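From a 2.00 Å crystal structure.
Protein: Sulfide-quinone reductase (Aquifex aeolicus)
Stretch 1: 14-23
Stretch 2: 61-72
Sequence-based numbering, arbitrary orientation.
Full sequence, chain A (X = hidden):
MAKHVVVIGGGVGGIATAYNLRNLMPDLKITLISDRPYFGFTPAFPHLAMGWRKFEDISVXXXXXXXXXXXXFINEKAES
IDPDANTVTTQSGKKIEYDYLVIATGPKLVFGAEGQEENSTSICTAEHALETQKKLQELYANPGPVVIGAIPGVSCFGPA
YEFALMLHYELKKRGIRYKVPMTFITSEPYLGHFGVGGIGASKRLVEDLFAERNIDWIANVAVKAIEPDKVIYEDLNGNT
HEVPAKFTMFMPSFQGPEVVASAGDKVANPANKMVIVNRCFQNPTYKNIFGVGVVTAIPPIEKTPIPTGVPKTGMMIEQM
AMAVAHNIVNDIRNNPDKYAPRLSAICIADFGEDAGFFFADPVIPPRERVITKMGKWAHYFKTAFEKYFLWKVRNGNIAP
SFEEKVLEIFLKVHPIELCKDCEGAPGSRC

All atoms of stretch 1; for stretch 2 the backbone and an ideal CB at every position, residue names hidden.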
ATOM      1  N   GLY A  14      27.585 -18.456  22.775  1.00 32.08           N
ATOM      2  CA  GLY A  14      28.597 -19.146  23.577  1.00 32.04           C
ATOM      3  C   GLY A  14      29.300 -20.265  22.833  1.00 32.49           C
ATOM      4  O   GLY A  14      30.538 -20.336  22.821  1.00 32.84           O
ATOM      5  N   ILE A  15      28.513 -21.138  22.213  1.00 32.21           N
ATOM      6  CA  ILE A  15      29.058 -22.208  21.375  1.00 32.70           C
ATOM      7  C   ILE A  15      29.879 -21.646  20.205  1.00 32.65           C
ATOM      8  O   ILE A  15      30.986 -22.105  19.964  1.00 33.00           O
ATOM      9  CB  ILE A  15      27.948 -23.191  20.872  1.00 32.68           C
ATOM     10  CG1 ILE A  15      27.261 -23.907  22.050  1.00 32.48           C
ATOM     11  CG2 ILE A  15      28.505 -24.197  19.839  1.00 32.87           C
ATOM     12  CD1 ILE A  15      28.114 -24.968  22.772  1.00 33.10           C
ATOM     13  N   ALA A  16      29.346 -20.649  19.495  1.00 32.38           N
ATOM     14  CA  ALA A  16      30.061 -20.059  18.357  1.00 32.20           C
ATOM     15  C   ALA A  16      31.400 -19.458  18.771  1.00 32.13           C
ATOM     16  O   ALA A  16      32.405 -19.657  18.094  1.00 32.67           O
ATOM     17  CB  ALA A  16      29.194 -19.011  17.647  1.00 32.16           C
ATOM     18  N   THR A  17      31.417 -18.730  19.885  1.00 31.60           N
ATOM     19  CA  THR A  17      32.656 -18.133  20.383  1.00 31.24           C
ATOM     20  C   THR A  17      33.663 -19.201  20.832  1.00 31.18           C
ATOM     21  O   THR A  17      34.822 -19.148  20.444  1.00 31.60           O
ATOM     22  CB  THR A  17      32.398 -17.094  21.511  1.00 31.13           C
ATOM     23  OG1 THR A  17      31.290 -16.258  21.147  1.00 31.30           O
ATOM     24  CG2 THR A  17      33.634 -16.210  21.712  1.00 30.81           C
ATOM     25  N   ALA A  18      33.216 -20.165  21.636  1.00 31.40           N
ATOM     26  CA  ALA A  18      34.074 -21.273  22.076  1.00 31.20           C
ATOM     27  C   ALA A  18      34.676 -22.068  20.912  1.00 31.51           C
ATOM     28  O   ALA A  18      35.876 -22.351  20.922  1.00 31.10           O
ATOM     29  CB  ALA A  18      33.325 -22.198  23.023  1.00 31.20           C
ATOM     30  N   TYR A  19      33.852 -22.430  19.924  1.00 31.37           N
ATOM     31  CA  TYR A  19      34.342 -23.167  18.757  1.00 31.81           C
ATOM     32  C   TYR A  19      35.287 -22.312  17.911  1.00 31.78           C
ATOM     33  O   TYR A  19      36.305 -22.813  17.428  1.00 31.93           O
ATOM     34  CB  TYR A  19      33.187 -23.684  17.889  1.00 31.64           C
ATOM     35  CG  TYR A  19      32.388 -24.861  18.446  1.00 32.04           C
ATOM     36  CD1 TYR A  19      32.463 -25.232  19.794  1.00 32.14           C
ATOM     37  CD2 TYR A  19      31.504 -25.562  17.626  1.00 30.58           C
ATOM     38  CE1 TYR A  19      31.706 -26.295  20.292  1.00 31.38           C
ATOM     39  CE2 TYR A  19      30.743 -26.611  18.117  1.00 31.15           C
ATOM     40  CZ  TYR A  19      30.847 -26.975  19.441  1.00 30.78           C
ATOM     41  OH  TYR A  19      30.086 -28.018  19.916  1.00 31.23           O
ATOM     42  N   ASN A  20      34.962 -21.029  17.743  1.00 31.96           N
ATOM     43  CA  ASN A  20      35.818 -20.126  16.963  1.00 32.68           C
ATOM     44  C   ASN A  20      37.198 -20.011  17.611  1.00 32.58           C
ATOM     45  O   ASN A  20      38.215 -20.107  16.932  1.00 32.40           O
ATOM     46  CB  ASN A  20      35.208 -18.728  16.819  1.00 33.11           C
ATOM     47  CG  ASN A  20      34.123 -18.648  15.756  1.00 35.50           C
ATOM     48  OD1 ASN A  20      34.217 -19.252  14.689  1.00 40.00           O
ATOM     49  ND2 ASN A  20      33.089 -17.870  16.044  1.00 37.00           N
ATOM     50  N   LEU A  21      37.213 -19.823  18.930  1.00 32.35           N
ATOM     51  CA  LEU A  21      38.450 -19.789  19.709  1.00 32.63           C
ATOM     52  C   LEU A  21      39.252 -21.084  19.614  1.00 32.91           C
ATOM     53  O   LEU A  21      40.480 -21.052  19.459  1.00 33.01           O
ATOM     54  CB  LEU A  21      38.144 -19.471  21.172  1.00 32.44           C
ATOM     55  CG  LEU A  21      37.829 -18.012  21.516  1.00 32.29           C
ATOM     56  CD1 LEU A  21      37.250 -17.937  22.914  1.00 31.42           C
ATOM     57  CD2 LEU A  21      39.079 -17.127  21.394  1.00 31.85           C
ATOM     58  N   ARG A  22      38.558 -22.218  19.710  1.00 33.27           N
ATOM     59  CA  ARG A  22      39.217 -23.524  19.661  1.00 33.41           C
ATOM     60  C   ARG A  22      39.903 -23.779  18.319  1.00 33.89           C
ATOM     61  O   ARG A  22      41.025 -24.303  18.272  1.00 33.65           O
ATOM     62  CB  ARG A  22      38.235 -24.654  20.017  1.00 33.14           C
ATOM     63  CG  ARG A  22      38.757 -26.086  19.784  1.00 32.93           C
ATOM     64  CD  ARG A  22      40.083 -26.393  20.532  1.00 32.04           C
ATOM     65  NE  ARG A  22      39.938 -26.434  21.991  1.00 31.81           N
ATOM     66  CZ  ARG A  22      40.621 -25.685  22.857  1.00 31.94           C
ATOM     67  NH1 ARG A  22      41.526 -24.802  22.439  1.00 31.73           N
ATOM     68  NH2 ARG A  22      40.403 -25.823  24.160  1.00 31.32           N
ATOM     69  N   ASN A  23      39.235 -23.391  17.239  1.00 34.70           N
ATOM     70  CA  ASN A  23      39.747 -23.613  15.892  1.00 35.75           C
ATOM     71  C   ASN A  23      40.893 -22.657  15.556  1.00 35.90           C
ATOM     72  O   ASN A  23      41.805 -23.004  14.801  1.00 35.70           O
ATOM     73  CB  ASN A  23      38.603 -23.530  14.866  1.00 35.95           C
ATOM     74  CG  ASN A  23      37.678 -24.761  14.912  1.00 37.59           C
ATOM     75  OD1 ASN A  23      36.471 -24.647  15.132  1.00 38.67           O
ATOM     76  ND2 ASN A  23      38.257 -25.939  14.722  1.00 38.72           N
ATOM     77  N   UNK A  61      22.973 -32.509  23.614  1.00 32.25           N
ATOM     78  CA  UNK A  61      23.607 -32.624  24.937  1.00 31.97           C
ATOM     79  C   UNK A  61      25.103 -32.264  24.885  1.00 31.96           C
ATOM     80  O   UNK A  61      25.849 -32.798  24.051  1.00 32.05           O
ATOM     81  CB  UNK A  61      23.434 -34.044  25.479  1.00 31.97           C
ATOM     82  N   UNK A  62      25.520 -31.367  25.772  1.00 31.63           N
ATOM     83  CA  UNK A  62      26.856 -30.756  25.727  1.00 31.89           C
ATOM     84  C   UNK A  62      27.960 -31.497  26.479  1.00 32.24           C
ATOM     85  O   UNK A  62      29.121 -31.456  26.067  1.00 32.25           O
ATOM     86  CB  UNK A  62      26.766 -29.335  26.288  1.00 31.89           C
ATOM     87  N   UNK A  63      27.604 -32.156  27.582  1.00 32.35           N
ATOM     88  CA  UNK A  63      28.588 -32.849  28.422  1.00 32.54           C
ATOM     89  C   UNK A  63      29.383 -33.928  27.682  1.00 32.38           C
ATOM     90  O   UNK A  63      30.602 -33.990  27.836  1.00 32.81           O
ATOM     91  CB  UNK A  63      27.877 -33.484  29.619  1.00 32.54           C
ATOM     92  N   UNK A  64      28.711 -34.784  26.884  1.00 32.55           N
ATOM     93  CA  UNK A  64      29.540 -35.754  26.158  1.00 32.77           C
ATOM     94  C   UNK A  64      30.178 -35.196  24.884  1.00 32.97           C
ATOM     95  O   UNK A  64      31.065 -35.833  24.314  1.00 33.65           O
ATOM     96  CB  UNK A  64      28.693 -36.976  25.797  1.00 32.77           C
ATOM     97  N   UNK A  65      29.742 -34.016  24.460  1.00 33.03           N
ATOM     98  CA  UNK A  65      30.180 -33.433  23.201  1.00 32.84           C
ATOM     99  C   UNK A  65      31.413 -32.532  23.335  1.00 32.91           C
ATOM    100  O   UNK A  65      32.394 -32.718  22.621  1.00 32.57           O
ATOM    101  CB  UNK A  65      29.029 -32.632  22.588  1.00 32.84           C
ATOM    102  N   UNK A  66      31.357 -31.563  24.246  1.00 32.82           N
ATOM    103  CA  UNK A  66      32.395 -30.523  24.330  1.00 32.89           C
ATOM    104  C   UNK A  66      33.842 -30.992  24.622  1.00 33.22           C
ATOM    105  O   UNK A  66      34.774 -30.409  24.074  1.00 32.67           O
ATOM    106  CB  UNK A  66      31.986 -29.534  25.423  1.00 32.89           C
ATOM    107  N   UNK A  67      34.033 -32.040  25.466  1.00 33.51           N
ATOM    108  CA  UNK A  67      35.378 -32.624  25.666  1.00 33.93           C
ATOM    109  C   UNK A  67      36.056 -33.120  24.379  1.00 34.10           C
ATOM    110  O   UNK A  67      37.281 -33.076  24.279  1.00 33.86           O
ATOM    111  CB  UNK A  67      35.278 -33.793  26.648  1.00 33.93           C
ATOM    112  N   UNK A  68      35.261 -33.567  23.408  1.00 34.47           N
ATOM    113  CA  UNK A  68      35.777 -33.990  22.099  1.00 34.89           C
ATOM    114  C   UNK A  68      36.486 -32.847  21.371  1.00 34.71           C
ATOM    115  O   UNK A  68      37.314 -33.084  20.484  1.00 34.60           O
ATOM    116  CB  UNK A  68      34.636 -34.526  21.231  1.00 34.89           C
ATOM    117  N   UNK A  69      36.160 -31.615  21.759  1.00 34.30           N
ATOM    118  CA  UNK A  69      36.771 -30.420  21.183  1.00 34.33           C
ATOM    119  C   UNK A  69      37.684 -29.729  22.190  1.00 34.42           C
ATOM    120  O   UNK A  69      37.997 -28.543  22.054  1.00 34.69           O
ATOM    121  CB  UNK A  69      35.691 -29.449  20.701  1.00 34.33           C
ATOM    122  N   UNK A  70      38.125 -30.496  23.188  1.00 34.64           N
ATOM    123  CA  UNK A  70      38.955 -29.994  24.296  1.00 34.79           C
ATOM    124  C   UNK A  70      38.366 -28.759  24.995  1.00 34.62           C
ATOM    125  O   UNK A  70      39.083 -27.821  25.345  1.00 34.82           O
ATOM    126  CB  UNK A  70      40.352 -29.655  23.772  1.00 34.79           C
ATOM    127  N   UNK A  71      37.049 -28.772  25.183  1.00 34.53           N
ATOM    128  CA  UNK A  71      36.349 -27.701  25.896  1.00 34.40           C
ATOM    129  C   UNK A  71      35.765 -28.284  27.179  1.00 34.83           C
ATOM    130  O   UNK A  71      35.058 -29.292  27.149  1.00 34.68           O
ATOM    131  CB  UNK A  71      35.254 -27.075  25.029  1.00 34.40           C
ATOM    132  N   UNK A  72      36.098 -27.669  28.309  1.00 35.26           N
ATOM    133  CA  UNK A  72      35.569 -28.108  29.597  1.00 35.64           C
ATOM    134  C   UNK A  72      34.149 -27.569  29.764  1.00 35.15           C
ATOM    135  O   UNK A  72      33.916 -26.380  29.593  1.00 35.47           O
ATOM    136  CB  UNK A  72      36.466 -27.643  30.746  1.00 35.64           C
TER

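Stretch 1 is a continuous helix, and the side chains it offers to stretch 2 are those of I15, A18, Y19 and R22.

Position 61 (phi/psi -62/129) has an ideal CB with nothing of stretch 1 within 5.5 Å; many residues would fit, proline among them, and P61 is deposited.

At 62 the CB points sideways, but I15 CD1 lies within range of a longer chain, favouring leucine, isoleucine or methionine. The residue is L62, chi1 m and chi2 t, which brings CD2 to 3.9 Å from I15 CD1.

Positions 63 and 64 point into space that stretch 1 leaves empty, with helical backbone angles that constrain little; they are A63 and P64.

At 65 the CB points toward stretch 1, 5.4 Å from Y19 OH. A medium apolar chain or a polar one could serve. L65 places CD2 3.6 Å from Y19 OH, a small contact.

Position 66 opens a 3-10 segment, its CB sideways. Between the ends of I15 and Y19 a branched apolar chain would suit. L66 (m, t) sets CD2 4.2 Å from I15 CD1 and 3.8 Å from Y19 CE1, near the plane of the tyrosine ring at its edge.

Positions 67 and 68 are out of reach; phi of -57° at 67 admits proline. They are P67 and the extended K68.

At 69 the CB faces stretch 1, 4.6 Å from R22 CG and 5.1 Å from Y19 CE1, inviting a broad apolar or aromatic chain. F69 answers with its ring centroid 5.3 Å from that of Y19, planes at 66°, an oblique pair; F69 CD2 lies 4.0 Å from Y19 CZ. Whatever the side chain, the carbonyl accepts a hydrogen bond from the arginine: R22 NE to F69 O, 2.9 Å, at 148°.

Position 70 has positive phi and psi (52/40), which favours glycine, asparagine or aspartate; an acid would also suit the nearby guanidinium. The ideal CB is 3.7 Å from R22 NE. N70 contributes chiefly its backbone: R22 NH2 donates to N70 O at 2.7 Å and 159°. Both carbonyls lie near the guanidinium plane.

At 71 the CB points toward stretch 1, 5.4 Å from R22 NH2, with A18 and Y19 within reach of a longer chain, and the small A18 leaves room for a branched aliphatic such as isoleucine, leucine or valine. I71 (m, t) extends CD1 to 4.1 Å from A18 CB and 3.9 Å from Y19 CD1.

Position 72 is out of reach and could be polar; it is E72.

Stretch 2 (61-72) PLAPLLPKFNIE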
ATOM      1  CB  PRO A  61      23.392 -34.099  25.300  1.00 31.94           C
ATOM      2  CG  PRO A  61      22.221 -34.527  24.461  1.00 31.95           C
ATOM      3  CD  PRO A  61      22.415 -33.800  23.172  1.00 31.99           C
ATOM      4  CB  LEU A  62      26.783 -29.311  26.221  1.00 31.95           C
ATOM      5  CG  LEU A  62      25.884 -28.392  25.384  1.00 31.91           C
ATOM      6  CD1 LEU A  62      25.724 -27.022  26.024  1.00 32.34           C
ATOM      7  CD2 LEU A  62      26.428 -28.273  23.965  1.00 33.05           C
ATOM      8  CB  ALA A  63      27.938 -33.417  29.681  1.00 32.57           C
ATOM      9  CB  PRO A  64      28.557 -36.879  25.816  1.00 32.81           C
ATOM     10  CG  PRO A  64      27.216 -36.237  25.804  1.00 32.73           C
ATOM     11  CD  PRO A  64      27.272 -34.968  26.612  1.00 32.19           C
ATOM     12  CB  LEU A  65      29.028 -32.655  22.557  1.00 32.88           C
ATOM     13  CG  LEU A  65      29.344 -31.944  21.241  1.00 32.57           C
ATOM     14  CD1 LEU A  65      29.538 -32.956  20.115  1.00 32.72           C
ATOM     15  CD2 LEU A  65      28.247 -30.974  20.921  1.00 32.44           C
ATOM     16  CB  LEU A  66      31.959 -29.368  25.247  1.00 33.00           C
ATOM     17  CG  LEU A  66      30.649 -28.676  24.840  1.00 32.64           C
ATOM     18  CD1 LEU A  66      30.301 -27.540  25.791  1.00 32.47           C
ATOM     19  CD2 LEU A  66      30.710 -28.168  23.403  1.00 32.48           C
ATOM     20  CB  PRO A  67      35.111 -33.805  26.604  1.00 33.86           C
ATOM     21  CG  PRO A  67      33.880 -33.414  27.336  1.00 34.27           C
ATOM     22  CD  PRO A  67      33.037 -32.709  26.321  1.00 33.52           C
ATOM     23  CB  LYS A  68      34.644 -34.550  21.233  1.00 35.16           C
ATOM     24  CG  LYS A  68      34.044 -35.833  21.790  1.00 36.61           C
ATOM     25  CD  LYS A  68      32.939 -36.377  20.912  1.00 39.66           C
ATOM     26  CE  LYS A  68      32.527 -37.764  21.381  1.00 41.03           C
ATOM     27  NZ  LYS A  68      31.565 -38.412  20.441  1.00 43.14           N
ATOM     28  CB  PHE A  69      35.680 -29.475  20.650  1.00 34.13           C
ATOM     29  CG  PHE A  69      34.675 -30.162  19.767  1.00 34.27           C
ATOM     30  CD1 PHE A  69      35.097 -30.951  18.686  1.00 34.16           C
ATOM     31  CD2 PHE A  69      33.316 -30.049  20.020  1.00 33.78           C
ATOM     32  CE1 PHE A  69      34.170 -31.610  17.868  1.00 33.87           C
ATOM     33  CE2 PHE A  69      32.383 -30.698  19.204  1.00 34.33           C
ATOM     34  CZ  PHE A  69      32.814 -31.481  18.132  1.00 33.79           C
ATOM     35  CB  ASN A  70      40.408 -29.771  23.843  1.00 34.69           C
ATOM     36  CG  ASN A  70      41.068 -31.050  23.340  1.00 35.55           C
ATOM     37  OD1 ASN A  70      41.898 -31.020  22.426  1.00 35.82           O
ATOM     38  ND2 ASN A  70      40.692 -32.183  23.928  1.00 36.22           N
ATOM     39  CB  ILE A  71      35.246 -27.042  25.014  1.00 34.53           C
ATOM     40  CG1 ILE A  71      35.889 -26.296  23.834  1.00 34.24           C
ATOM     41  CG2 ILE A  71      34.361 -26.084  25.837  1.00 33.78           C
ATOM     42  CD1 ILE A  71      34.931 -25.982  22.685  1.00 33.76           C
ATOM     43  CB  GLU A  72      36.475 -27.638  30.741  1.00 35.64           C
ATOM     44  CG  GLU A  72      35.983 -28.021  32.134  1.00 36.56           C
ATOM     45  CD  GLU A  72      36.728 -27.302  33.247  1.00 37.11           C
ATOM     46  OE1 GLU A  72      37.259 -26.191  33.003  1.00 39.77           O
ATOM     47  OE2 GLU A  72      36.769 -27.843  34.372  1.00 39.15           O
TER
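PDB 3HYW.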